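Local coordinates for putative tryptophan halogenase (Xanthomonas campestris pv. campestris, PDB 6Y1W), which is a flavin-dependent halogenase, probably using FAD in a monooxygenase-type reaction to halogenate its substrate, and is seen here without the flavin, at residues W29-K37 with L66-E74; I186-Q194 with A204-I213. All coordinates share one frame; numbering follows the deposited sequence.

Contact 1. Residues W29-K37 with L66-E74; sequences WMAAAALSK and LVTFHRLLE
Met30 brings its methyl CE obliquely against the Phe69 ring, 4.2 Å from the ring centroid and off-centre, a CH-pi contact. The thioether chain bends at its last torsion (chi3 70°), which brings CE round to Phe69 and to Leu66 CD1. Farther along helix 25-39 the side chains shrink to alanine, and Leu73 packs against them: its CD2 lies 3.9 Å from Ala33 CB while its CD1 meets Ala34 CB at 4.0 Å. Leu73 CD1 also sits above one face of the Phe69 ring, toward its rim, and the ring edge is turned to the carbonyl of Met30. Helices 350-363 and 167-180 complete this buried, largely apolar side. The other end is polar and more open. There Lys37, bent at chi2 (71°), crosses Glu74 at about a right angle, and its NZ forms a salt bridge of 2.7 Å to Glu74 OE1, approaching from above the carboxylate plane. A water links the same NZ to Leu73 O, beside the Schellman motif that ends helix 65-73 with Glu74 as its positive-phi residue. Apolar packing thus joins the helix flanks, while the ammonium probably offsets both the carboxylate charge and the carbonyl-rich end of helix 65-73.

Contact 2. Residues I186-Q194 with A204-I213; sequences IEGRIGSVQ and ALVLDDGTRI. With BU9 (Meso-2,3-Butanediol), chain M.
Backbone bonds pair Ser192 with Val206 and Gln194 with Ala204 in antiparallel register, the return bond from Ala204 N being weak, and the regular ladder breaks at Gly191. There Gly191 N (2.7 Å) and Ser192 N both donate to Val206 O, each in the carbonyl plane, which makes a classic beta bulge. Gly191 CA lies 3.3 Å from Asp208 OD1. Beyond the bulge, Asp208 N gives a 2.8 Å bond to Arg189 O, nearly in line with the C=O. Asp208 belongs to a type I turn from Leu207 to Gly210, and Asp209 OD1 accepts from Thr211 N, an Asx turn, and also from Thr211 OG1.

Polar side chains meet at both ends. At the end away from the turn, Gln194 OE1 lies at the edge of the Arg212 guanidinium, 2.7 Å from NE and almost in its plane, in a nearly straight bond (169°); NH2 adds a weak one. Ala204 CB lies over one face of this group, toward its rim, and Glu214 forms a salt bridge to NH1. At the turn end Arg189 runs alongside Asp208 without a salt bridge, its NH1 being bonded to Ser50.

Apolar contacts gather beside strands 44-49 and 18-22 and helix 227-232. Ile190 CD1 reaches Leu205 CD1 at 3.7 Å, and Val193 lies beside Leu205. Ile186 holds CG2 anti to its backbone N (chi1 -57° for CG1), against Leu207 CD1 at 3.6 Å, and its CD1 meets Ile213 CD1 tip to tip.

A butanediol takes a 3.0 Å, almost straight hydrogen bond from Ile190 N to its O06. The two segments belong to a bulged beta hairpin, continued by strand 212-214 at the margin of the Rossmann-type sheet, and its Gly188-Ile190 corner lines the diol pocket with Gly23 and Glu49.

Contact 1 precedes contact 2 along the chain, and their centres are 27 Å apart; the nearest atoms stay about 7 Å from each other, without touching. Helix 25-39 of contact 1 follows strand 18-22, packs on strand 44-49 and begins within the predicted FAD-binding residues Gly24-Ala27, consistent with a Rossmann-type nucleotide-binding part. Helix 65-73, which comes after strand 59-61, packs on it. In contact 2, strand 184-195 runs beside strand 44-49 in the same mixed sheet, with strands 202-207 and 212-214 outside it. Contact 1 therefore joins two helices in the interior, whereas contact 2 builds the sheet margin; the start of helix 25-39 and the Gly188-Ile190 corner both lie near the glycine-rich turn after strand 18-22.

Contact 1. Residues W29-K37 with L66-E74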
# COMPACT_ATOMS: atom_id res chain seq x y z
N TRP A 29 -18.40 20.48 -8.88
CA TRP A 29 -17.38 21.50 -9.09
C TRP A 29 -16.01 21.03 -8.65
O TRP A 29 -15.01 21.53 -9.17
CB TRP A 29 -17.80 22.83 -8.41
CG TRP A 29 -18.93 23.50 -9.17
CD1 TRP A 29 -20.22 23.66 -8.75
CD2 TRP A 29 -18.87 24.05 -10.49
NE1 TRP A 29 -20.96 24.30 -9.72
CE2 TRP A 29 -20.15 24.53 -10.81
CE3 TRP A 29 -17.85 24.18 -11.44
CZ2 TRP A 29 -20.45 25.13 -12.04
CZ3 TRP A 29 -18.14 24.76 -12.65
CH2 TRP A 29 -19.44 25.23 -12.95
N MET A 30 -15.90 20.09 -7.70
CA MET A 30 -14.58 19.49 -7.49
C MET A 30 -14.14 18.74 -8.74
O MET A 30 -12.96 18.78 -9.11
CB MET A 30 -14.59 18.53 -6.29
CG MET A 30 -14.57 19.17 -4.94
SD MET A 30 -14.69 18.00 -3.54
CE MET A 30 -13.09 17.20 -3.65
N ALA A 31 -15.06 18.04 -9.41
CA ALA A 31 -14.69 17.31 -10.62
C ALA A 31 -14.33 18.28 -11.74
O ALA A 31 -13.32 18.10 -12.44
CB ALA A 31 -15.86 16.41 -11.05
N ALA A 32 -15.15 19.32 -11.92
CA ALA A 32 -14.86 20.31 -12.96
C ALA A 32 -13.53 20.97 -12.72
O ALA A 32 -12.79 21.25 -13.66
CB ALA A 32 -15.95 21.37 -13.00
N ALA A 33 -13.21 21.26 -11.45
CA ALA A 33 -11.98 21.98 -11.14
C ALA A 33 -10.76 21.15 -11.47
O ALA A 33 -9.83 21.64 -12.14
CB ALA A 33 -11.98 22.37 -9.65
N ALA A 34 -10.72 19.90 -11.01
CA ALA A 34 -9.55 19.07 -11.26
C ALA A 34 -9.43 18.71 -12.74
O ALA A 34 -8.31 18.72 -13.28
CB ALA A 34 -9.62 17.79 -10.41
N LEU A 35 -10.55 18.38 -13.39
CA LEU A 35 -10.49 17.98 -14.80
C LEU A 35 -10.07 19.15 -15.67
O LEU A 35 -9.27 18.97 -16.60
CB LEU A 35 -11.85 17.43 -15.24
CG LEU A 35 -11.97 16.98 -16.69
CD1 LEU A 35 -10.99 15.79 -16.87
CD2 LEU A 35 -13.43 16.56 -17.00
N SER A 36 -10.60 20.36 -15.40
CA SER A 36 -10.27 21.50 -16.25
C SER A 36 -8.85 21.97 -16.00
O SER A 36 -8.15 22.36 -16.95
CB SER A 36 -11.29 22.64 -16.07
OG SER A 36 -11.18 23.25 -14.77
N LYS A 37 -8.40 21.94 -14.74
CA LYS A 37 -7.01 22.28 -14.44
C LYS A 37 -6.04 21.44 -15.25
O LYS A 37 -5.16 21.97 -15.94
CB LYS A 37 -6.75 22.12 -12.93
CG LYS A 37 -5.24 21.87 -12.55
CD LYS A 37 -4.43 23.10 -12.75
CE LYS A 37 -2.98 22.89 -12.27
NZ LYS A 37 -2.32 24.16 -12.42
N LEU A 66 -7.51 16.40 1.53
CA LEU A 66 -7.90 17.60 0.80
C LEU A 66 -6.74 18.57 0.69
O LEU A 66 -6.69 19.37 -0.25
CB LEU A 66 -9.10 18.31 1.44
CG LEU A 66 -9.79 19.35 0.55
CD1 LEU A 66 -10.50 18.69 -0.65
CD2 LEU A 66 -10.84 20.14 1.32
N VAL A 67 -5.82 18.56 1.66
CA VAL A 67 -4.63 19.41 1.56
C VAL A 67 -3.84 19.02 0.32
O VAL A 67 -3.37 19.87 -0.45
CB VAL A 67 -3.77 19.28 2.83
CG1 VAL A 67 -2.58 20.25 2.76
CG2 VAL A 67 -4.58 19.56 4.07
N THR A 68 -3.69 17.72 0.10
CA THR A 68 -3.03 17.25 -1.12
C THR A 68 -3.80 17.64 -2.37
O THR A 68 -3.19 18.02 -3.38
CB THR A 68 -2.86 15.74 -1.02
OG1 THR A 68 -2.05 15.45 0.13
CG2 THR A 68 -2.17 15.18 -2.28
N PHE A 69 -5.13 17.49 -2.37
CA PHE A 69 -5.94 17.90 -3.54
C PHE A 69 -5.61 19.33 -3.96
O PHE A 69 -5.45 19.63 -5.16
CB PHE A 69 -7.44 17.78 -3.18
CG PHE A 69 -8.40 17.90 -4.37
CD1 PHE A 69 -8.34 16.99 -5.41
CD2 PHE A 69 -9.37 18.91 -4.38
CE1 PHE A 69 -9.29 17.07 -6.48
CE2 PHE A 69 -10.29 19.02 -5.45
CZ PHE A 69 -10.25 18.10 -6.48
N HIS A 70 -5.52 20.24 -3.00
CA HIS A 70 -5.27 21.63 -3.36
C HIS A 70 -3.84 21.82 -3.84
O HIS A 70 -3.61 22.67 -4.71
CB HIS A 70 -5.60 22.54 -2.16
CG HIS A 70 -7.07 22.61 -1.92
ND1 HIS A 70 -7.62 23.19 -0.80
CD2 HIS A 70 -8.10 22.19 -2.69
CE1 HIS A 70 -8.94 23.10 -0.88
NE2 HIS A 70 -9.26 22.50 -2.01
N ARG A 71 -2.91 21.01 -3.36
CA ARG A 71 -1.56 21.04 -3.93
C ARG A 71 -1.56 20.60 -5.38
O ARG A 71 -0.83 21.17 -6.20
CB ARG A 71 -0.62 20.16 -3.12
CG ARG A 71 -0.33 20.81 -1.82
CD ARG A 71 0.94 20.30 -1.21
NE ARG A 71 1.05 20.97 0.08
CZ ARG A 71 1.03 20.36 1.25
NH1 ARG A 71 0.92 19.03 1.30
NH2 ARG A 71 1.11 21.09 2.36
N LEU A 72 -2.33 19.56 -5.71
CA LEU A 72 -2.38 19.11 -7.10
C LEU A 72 -2.98 20.20 -7.98
O LEU A 72 -2.54 20.41 -9.12
CB LEU A 72 -3.22 17.83 -7.26
CG LEU A 72 -2.84 16.65 -6.36
CD1 LEU A 72 -3.80 15.48 -6.59
CD2 LEU A 72 -1.40 16.24 -6.56
N LEU A 73 -4.00 20.88 -7.48
CA LEU A 73 -4.70 21.88 -8.29
C LEU A 73 -4.02 23.24 -8.21
O LEU A 73 -4.42 24.17 -8.93
CB LEU A 73 -6.16 22.01 -7.85
CG LEU A 73 -7.15 21.06 -8.53
CD1 LEU A 73 -6.73 19.60 -8.38
CD2 LEU A 73 -8.61 21.25 -8.03
N GLU A 74 -2.99 23.38 -7.36
CA GLU A 74 -2.35 24.68 -7.10
C GLU A 74 -3.35 25.73 -6.63
O GLU A 74 -3.35 26.88 -7.07
CB GLU A 74 -1.57 25.13 -8.34
CG GLU A 74 -0.52 24.10 -8.68
CD GLU A 74 0.29 24.48 -9.88
OE1 GLU A 74 -0.07 24.02 -10.95
OE2 GLU A 74 1.26 25.24 -9.77
O HOH W 1 -3.88 25.87 -11.01

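Contact 2. Residues I186-Q194 with A204-I213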
# COMPACT_ATOMS: atom_id res chain seq x y z
N ILE A 186 -23.94 25.42 -17.80
CA ILE A 186 -25.29 25.55 -18.35
C ILE A 186 -26.27 25.39 -17.19
O ILE A 186 -26.26 24.37 -16.49
CB ILE A 186 -25.57 24.52 -19.45
CG1 ILE A 186 -24.55 24.64 -20.59
CG2 ILE A 186 -27.01 24.65 -19.99
CD1 ILE A 186 -24.78 23.67 -21.73
N GLU A 187 -27.08 26.43 -16.93
CA GLU A 187 -28.04 26.40 -15.84
C GLU A 187 -29.32 25.75 -16.34
O GLU A 187 -29.78 26.05 -17.46
CB GLU A 187 -28.35 27.80 -15.30
CG GLU A 187 -29.09 27.81 -13.95
CD GLU A 187 -30.58 27.47 -14.04
OE1 GLU A 187 -31.20 27.78 -15.08
OE2 GLU A 187 -31.14 26.88 -13.07
N GLY A 188 -29.86 24.81 -15.58
CA GLY A 188 -31.11 24.22 -16.00
C GLY A 188 -31.34 22.86 -15.38
O GLY A 188 -30.54 22.35 -14.60
N ARG A 189 -32.45 22.27 -15.79
CA ARG A 189 -32.84 20.97 -15.28
C ARG A 189 -32.86 19.95 -16.40
O ARG A 189 -33.44 20.19 -17.47
CB ARG A 189 -34.22 21.03 -14.60
CG ARG A 189 -34.22 21.94 -13.40
CD ARG A 189 -35.62 22.27 -12.91
NE ARG A 189 -36.08 21.38 -11.85
CZ ARG A 189 -35.46 21.18 -10.68
NH1 ARG A 189 -34.34 21.81 -10.39
NH2 ARG A 189 -35.99 20.35 -9.79
N ILE A 190 -32.33 18.78 -16.10
CA ILE A 190 -32.26 17.70 -17.07
C ILE A 190 -33.66 17.08 -17.16
O ILE A 190 -34.21 16.61 -16.16
CB ILE A 190 -31.21 16.65 -16.66
CG1 ILE A 190 -29.82 17.28 -16.63
CG2 ILE A 190 -31.19 15.49 -17.63
CD1 ILE A 190 -28.80 16.36 -16.00
N GLY A 191 -34.24 17.10 -18.36
CA GLY A 191 -35.54 16.48 -18.59
C GLY A 191 -35.47 15.04 -19.05
O GLY A 191 -36.36 14.24 -18.72
N SER A 192 -34.44 14.67 -19.81
CA SER A 192 -34.28 13.29 -20.22
C SER A 192 -32.81 13.01 -20.56
O SER A 192 -32.02 13.93 -20.80
CB SER A 192 -35.19 12.95 -21.40
OG SER A 192 -34.84 13.68 -22.56
N VAL A 193 -32.47 11.73 -20.55
CA VAL A 193 -31.14 11.24 -20.89
C VAL A 193 -31.28 10.32 -22.10
O VAL A 193 -32.05 9.36 -22.05
CB VAL A 193 -30.50 10.50 -19.71
CG1 VAL A 193 -29.08 10.09 -20.05
CG2 VAL A 193 -30.55 11.38 -18.46
N GLN A 194 -30.52 10.60 -23.15
CA GLN A 194 -30.55 9.81 -24.38
C GLN A 194 -29.38 8.85 -24.39
O GLN A 194 -28.26 9.22 -24.04
CB GLN A 194 -30.50 10.70 -25.62
CG GLN A 194 -31.56 11.77 -25.65
CD GLN A 194 -31.68 12.44 -27.00
OE1 GLN A 194 -30.68 12.74 -27.65
NE2 GLN A 194 -32.92 12.69 -27.43
N ALA A 204 -26.46 11.94 -24.71
CA ALA A 204 -26.68 13.36 -24.52
C ALA A 204 -27.64 13.55 -23.36
O ALA A 204 -28.43 12.66 -23.03
CB ALA A 204 -27.26 14.03 -25.77
N LEU A 205 -27.59 14.75 -22.78
CA LEU A 205 -28.63 15.18 -21.86
C LEU A 205 -29.55 16.13 -22.60
O LEU A 205 -29.13 16.84 -23.52
CB LEU A 205 -28.06 15.89 -20.63
CG LEU A 205 -26.89 15.19 -19.93
CD1 LEU A 205 -26.39 16.10 -18.83
CD2 LEU A 205 -27.28 13.81 -19.37
N VAL A 206 -30.83 16.09 -22.24
CA VAL A 206 -31.81 17.03 -22.79
C VAL A 206 -32.42 17.80 -21.63
O VAL A 206 -33.01 17.20 -20.72
CB VAL A 206 -32.89 16.32 -23.61
CG1 VAL A 206 -33.81 17.38 -24.21
CG2 VAL A 206 -32.24 15.49 -24.72
N LEU A 207 -32.27 19.13 -21.66
CA LEU A 207 -32.79 19.98 -20.60
C LEU A 207 -34.29 20.24 -20.78
O LEU A 207 -34.88 19.94 -21.82
CB LEU A 207 -32.05 21.32 -20.54
CG LEU A 207 -30.52 21.23 -20.42
CD1 LEU A 207 -29.90 22.59 -20.19
CD2 LEU A 207 -30.12 20.27 -19.30
N ASP A 208 -34.89 20.85 -19.75
CA ASP A 208 -36.32 21.10 -19.80
C ASP A 208 -36.71 22.07 -20.91
O ASP A 208 -37.86 22.06 -21.34
CB ASP A 208 -36.81 21.67 -18.47
CG ASP A 208 -36.97 20.61 -17.40
OD1 ASP A 208 -36.94 19.40 -17.74
OD2 ASP A 208 -37.14 20.99 -16.22
N ASP A 209 -35.76 22.83 -21.45
CA ASP A 209 -36.04 23.76 -22.54
C ASP A 209 -35.68 23.19 -23.89
O ASP A 209 -35.68 23.91 -24.89
CB ASP A 209 -35.29 25.08 -22.31
CG ASP A 209 -33.77 24.91 -22.28
OD1 ASP A 209 -33.27 23.83 -22.67
OD2 ASP A 209 -33.08 25.86 -21.85
N GLY A 210 -35.33 21.90 -23.95
CA GLY A 210 -34.98 21.28 -25.20
C GLY A 210 -33.51 21.32 -25.55
O GLY A 210 -33.13 20.74 -26.58
N THR A 211 -32.68 21.95 -24.73
CA THR A 211 -31.26 22.03 -25.05
C THR A 211 -30.67 20.63 -24.98
O THR A 211 -30.85 19.94 -23.98
CB THR A 211 -30.54 22.95 -24.07
OG1 THR A 211 -31.10 24.27 -24.14
CG2 THR A 211 -29.06 23.01 -24.37
N ARG A 212 -30.03 20.21 -26.06
CA ARG A 212 -29.36 18.91 -26.15
C ARG A 212 -27.86 19.10 -25.92
O ARG A 212 -27.23 19.89 -26.62
CB ARG A 212 -29.63 18.27 -27.51
CG ARG A 212 -29.13 16.86 -27.64
CD ARG A 212 -29.83 16.14 -28.79
NE ARG A 212 -29.40 14.76 -28.86
CZ ARG A 212 -28.27 14.38 -29.44
NH1 ARG A 212 -27.49 15.29 -30.01
NH2 ARG A 212 -27.92 13.10 -29.45
N ILE A 213 -27.31 18.42 -24.92
CA ILE A 213 -25.88 18.47 -24.62
C ILE A 213 -25.27 17.10 -24.87
O ILE A 213 -25.51 16.15 -24.11
CB ILE A 213 -25.61 18.94 -23.18
CG1 ILE A 213 -26.37 20.25 -22.94
CG2 ILE A 213 -24.05 19.06 -22.92
CD1 ILE A 213 -26.75 20.50 -21.55
C03 BU9 M . -30.71 17.63 -11.06
C04 BU9 M . -30.87 18.69 -12.17
O06 BU9 M . -31.27 18.04 -13.35
C05 BU9 M . -29.56 19.46 -12.40
C01 BU9 M . -29.05 20.05 -11.08
O6 BU9 M . -28.57 18.63 -12.95
O HOH W 2 -32.04 25.86 -18.80
O HOH W 3 -33.90 23.51 -18.32